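Local coordinates for protein Niban 2 (Homo sapiens, PDB 7CTP), which may help to suppress apoptosis and may promote melanoma cell invasion in vitro, as a myristoylated, PH-domain-containing member of the Niban family, at residues F40-H45 with D200-G205. Numbering follows the deposited sequence.
Sequences FNSMRH and DSKVEG
Ser-42, on helix 10-48, meets Lys-202 and Val-203 in the turn that leads into helix 204-218. Two residues earlier, Phe-40 points away from this turn and packs on Met-308 and Ile-311 of helix 260-337. Helix 10-48 thus packs on helix 260-337 at Phe-40 and meets the turn at Ser-42. Ser-42 directs its CB toward the turn. Its OG lies anti to the backbone N (chi1 175°) and rests against the start of the Lys-202 side chain, with Ser-42 OG 3.4 Å from Lys-202 CB. Ser-42 CB touches one methyl of the valine, 4.1 Å from Val-203 CG2. The same valine also packs on Tyr-35 and Leu-39, further back on helix 10-48. A water joins the polar ends. It lies 2.5 Å from Ser-42 OG and accepts a hydrogen bond from Lys-202 NZ at 3.2 Å. A bend at the last torsion of the lysine (chi4 -87°) turns NZ back toward helix 10-48, where it also forms a salt bridge with Glu-46, one turn further along. Val-203 is the N-cap of helix 204-218. Gly-205 N, in the first turn of that helix, donates to Ser-201 OG at 2.8 Å, which ties the helix start to the turn before it. The contact is small and lies at the surface. It is a helix-to-turn contact that joins the C-terminal part of helix 10-48 to the N-terminal end of helix 204-218 in this largely helical protein.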
ATOM      1  N   PHE A  40     -15.896  14.606   8.985  1.00 22.78           N
ATOM      2  CA  PHE A  40     -16.653  14.495  10.229  1.00 24.17           C
ATOM      3  C   PHE A  40     -16.052  13.442  11.157  1.00 28.68           C
ATOM      4  O   PHE A  40     -15.919  13.668  12.367  1.00 24.83           O
ATOM      5  CB  PHE A  40     -18.114  14.163   9.940  1.00 23.52           C
ATOM      6  CG  PHE A  40     -18.899  13.873  11.181  1.00 25.37           C
ATOM      7  CD1 PHE A  40     -19.357  14.908  11.976  1.00 28.29           C
ATOM      8  CD2 PHE A  40     -19.139  12.564  11.578  1.00 34.48           C
ATOM      9  CE1 PHE A  40     -20.064  14.646  13.135  1.00 34.47           C
ATOM     10  CE2 PHE A  40     -19.847  12.300  12.740  1.00 36.82           C
ATOM     11  CZ  PHE A  40     -20.314  13.347  13.513  1.00 28.83           C
ATOM     12  N   ASN A  41     -15.702  12.270  10.616  1.00 26.45           N
ATOM     13  CA  ASN A  41     -15.179  11.205  11.476  1.00 28.27           C
ATOM     14  C   ASN A  41     -13.861  11.611  12.122  1.00 29.79           C
ATOM     15  O   ASN A  41     -13.613  11.316  13.301  1.00 28.71           O
ATOM     16  CB  ASN A  41     -15.002   9.910  10.683  1.00 26.98           C
ATOM     17  CG  ASN A  41     -16.324   9.286  10.275  1.00 27.51           C
ATOM     18  OD1 ASN A  41     -17.346   9.469  10.940  1.00 33.06           O
ATOM     19  ND2 ASN A  41     -16.305   8.532   9.180  1.00 32.25           N
ATOM     20  N   SER A  42     -12.999  12.288  11.365  1.00 24.91           N
ATOM     21  CA  SER A  42     -11.713  12.709  11.903  1.00 27.77           C
ATOM     22  C   SER A  42     -11.916  13.781  12.960  1.00 31.22           C
ATOM     23  O   SER A  42     -11.315  13.729  14.042  1.00 29.82           O
ATOM     24  CB  SER A  42     -10.803  13.214  10.782  1.00 28.96           C
ATOM     25  OG  SER A  42      -9.578  13.731  11.297  1.00 30.69           O
ATOM     26  N   MET A  43     -12.788  14.750  12.676  1.00 26.29           N
ATOM     27  CA  MET A  43     -13.033  15.804  13.654  1.00 26.13           C
ATOM     28  C   MET A  43     -13.705  15.259  14.903  1.00 27.61           C
ATOM     29  O   MET A  43     -13.424  15.726  16.013  1.00 32.67           O
ATOM     30  CB  MET A  43     -13.870  16.917  13.038  1.00 23.22           C
ATOM     31  CG  MET A  43     -13.093  17.719  12.038  1.00 28.34           C
ATOM     32  SD  MET A  43     -14.063  19.108  11.458  1.00 27.70           S
ATOM     33  CE  MET A  43     -14.112  20.131  12.945  1.00 29.93           C
ATOM     34  N   ARG A  44     -14.585  14.269  14.752  1.00 25.05           N
ATOM     35  CA  ARG A  44     -15.215  13.701  15.937  1.00 32.04           C
ATOM     36  C   ARG A  44     -14.175  13.040  16.831  1.00 37.39           C
ATOM     37  O   ARG A  44     -14.213  13.196  18.060  1.00 30.64           O
ATOM     38  CB  ARG A  44     -16.311  12.714  15.551  1.00 29.05           C
ATOM     39  CG  ARG A  44     -17.151  12.265  16.742  1.00 31.37           C
ATOM     40  CD  ARG A  44     -18.232  11.300  16.316  1.00 36.71           C
ATOM     41  NE  ARG A  44     -18.978  10.775  17.454  1.00 40.37           N
ATOM     42  CZ  ARG A  44     -19.890   9.814  17.359  1.00 45.45           C
ATOM     43  NH1 ARG A  44     -20.161   9.276  16.178  1.00 42.05           N
ATOM     44  NH2 ARG A  44     -20.531   9.391  18.442  1.00 40.91           N
ATOM     45  N   HIS A  45     -13.214  12.329  16.227  1.00 34.99           N
ATOM     46  CA  HIS A  45     -12.154  11.692  17.005  1.00 34.55           C
ATOM     47  C   HIS A  45     -11.329  12.727  17.759  1.00 38.87           C
ATOM     48  O   HIS A  45     -11.040  12.559  18.949  1.00 41.20           O
ATOM     49  CB  HIS A  45     -11.258  10.853  16.091  1.00 36.75           C
ATOM     50  CG  HIS A  45     -11.818   9.504  15.767  1.00 36.45           C
ATOM     51  ND1 HIS A  45     -12.347   8.667  16.725  1.00 46.81           N
ATOM     52  CD2 HIS A  45     -11.932   8.848  14.587  1.00 44.74           C
ATOM     53  CE1 HIS A  45     -12.764   7.552  16.151  1.00 43.84           C
ATOM     54  NE2 HIS A  45     -12.524   7.636  14.855  1.00 50.66           N
ATOM     55  N   ASP A 200      -1.567   7.812   8.119  1.00 48.22           N
ATOM     56  CA  ASP A 200      -2.090   8.747   9.101  1.00 56.00           C
ATOM     57  C   ASP A 200      -2.630  10.019   8.464  1.00 54.52           C
ATOM     58  O   ASP A 200      -2.787  11.033   9.153  1.00 47.40           O
ATOM     59  CB  ASP A 200      -1.021   9.057  10.153  1.00 59.79           C
ATOM     60  CG  ASP A 200      -0.403   7.794  10.726  1.00 73.08           C
ATOM     61  OD1 ASP A 200       0.843   7.711  10.785  1.00 87.25           O
ATOM     62  OD2 ASP A 200      -1.168   6.874  11.091  1.00 79.66           O
ATOM     63  N   SER A 201      -2.925   9.983   7.164  1.00 41.50           N
ATOM     64  CA  SER A 201      -3.756  11.016   6.564  1.00 47.79           C
ATOM     65  C   SER A 201      -5.108  11.042   7.263  1.00 29.09           C
ATOM     66  O   SER A 201      -5.775  10.010   7.397  1.00 34.36           O
ATOM     67  CB  SER A 201      -3.937  10.762   5.067  1.00 43.90           C
ATOM     68  OG  SER A 201      -4.958  11.592   4.544  1.00 37.66           O
ATOM     69  N   LYS A 202      -5.505  12.221   7.735  1.00 29.32           N
ATOM     70  CA  LYS A 202      -6.720  12.294   8.534  1.00 32.12           C
ATOM     71  C   LYS A 202      -7.966  12.233   7.672  1.00 29.87           C
ATOM     72  O   LYS A 202      -8.947  11.586   8.044  1.00 31.55           O
ATOM     73  CB  LYS A 202      -6.726  13.574   9.375  1.00 33.28           C
ATOM     74  CG  LYS A 202      -5.504  13.728  10.265  1.00 41.66           C
ATOM     75  CD  LYS A 202      -5.607  14.967  11.137  1.00 38.79           C
ATOM     76  CE  LYS A 202      -4.817  14.795  12.433  1.00 57.92           C
ATOM     77  NZ  LYS A 202      -5.614  14.147  13.523  1.00 63.27           N
ATOM     78  N   VAL A 203      -7.954  12.905   6.523  1.00 23.59           N
ATOM     79  CA  VAL A 203      -9.193  13.117   5.785  1.00 22.58           C
ATOM     80  C   VAL A 203      -9.050  12.651   4.344  1.00 24.73           C
ATOM     81  O   VAL A 203      -9.850  11.839   3.870  1.00 23.04           O
ATOM     82  CB  VAL A 203      -9.616  14.594   5.835  1.00 22.31           C
ATOM     83  CG1 VAL A 203     -10.905  14.814   5.052  1.00 26.11           C
ATOM     84  CG2 VAL A 203      -9.788  15.031   7.289  1.00 29.00           C
ATOM     85  N   GLU A 204      -8.036  13.173   3.638  1.00 25.58           N
ATOM     86  CA  GLU A 204      -7.894  12.891   2.208  1.00 24.52           C
ATOM     87  C   GLU A 204      -7.717  11.402   1.941  1.00 25.35           C
ATOM     88  O   GLU A 204      -8.321  10.847   1.013  1.00 24.38           O
ATOM     89  CB  GLU A 204      -6.716  13.676   1.638  1.00 25.87           C
ATOM     90  CG  GLU A 204      -6.985  15.161   1.473  1.00 25.82           C
ATOM     91  CD  GLU A 204      -5.780  15.904   0.922  1.00 40.32           C
ATOM     92  OE1 GLU A 204      -4.914  15.260   0.285  1.00 36.87           O
ATOM     93  OE2 GLU A 204      -5.704  17.131   1.133  1.00 39.72           O
ATOM     94  N   GLY A 205      -6.863  10.744   2.724  1.00 25.89           N
ATOM     95  CA  GLY A 205      -6.601   9.331   2.561  1.00 27.88           C
ATOM     96  C   GLY A 205      -7.835   8.462   2.692  1.00 23.72           C
ATOM     97  O   GLY A 205      -8.204   7.732   1.764  1.00 23.38           O
TER
HETATM   98  O   HOH W   1      -8.247  12.453  13.057  1.00 45.98           O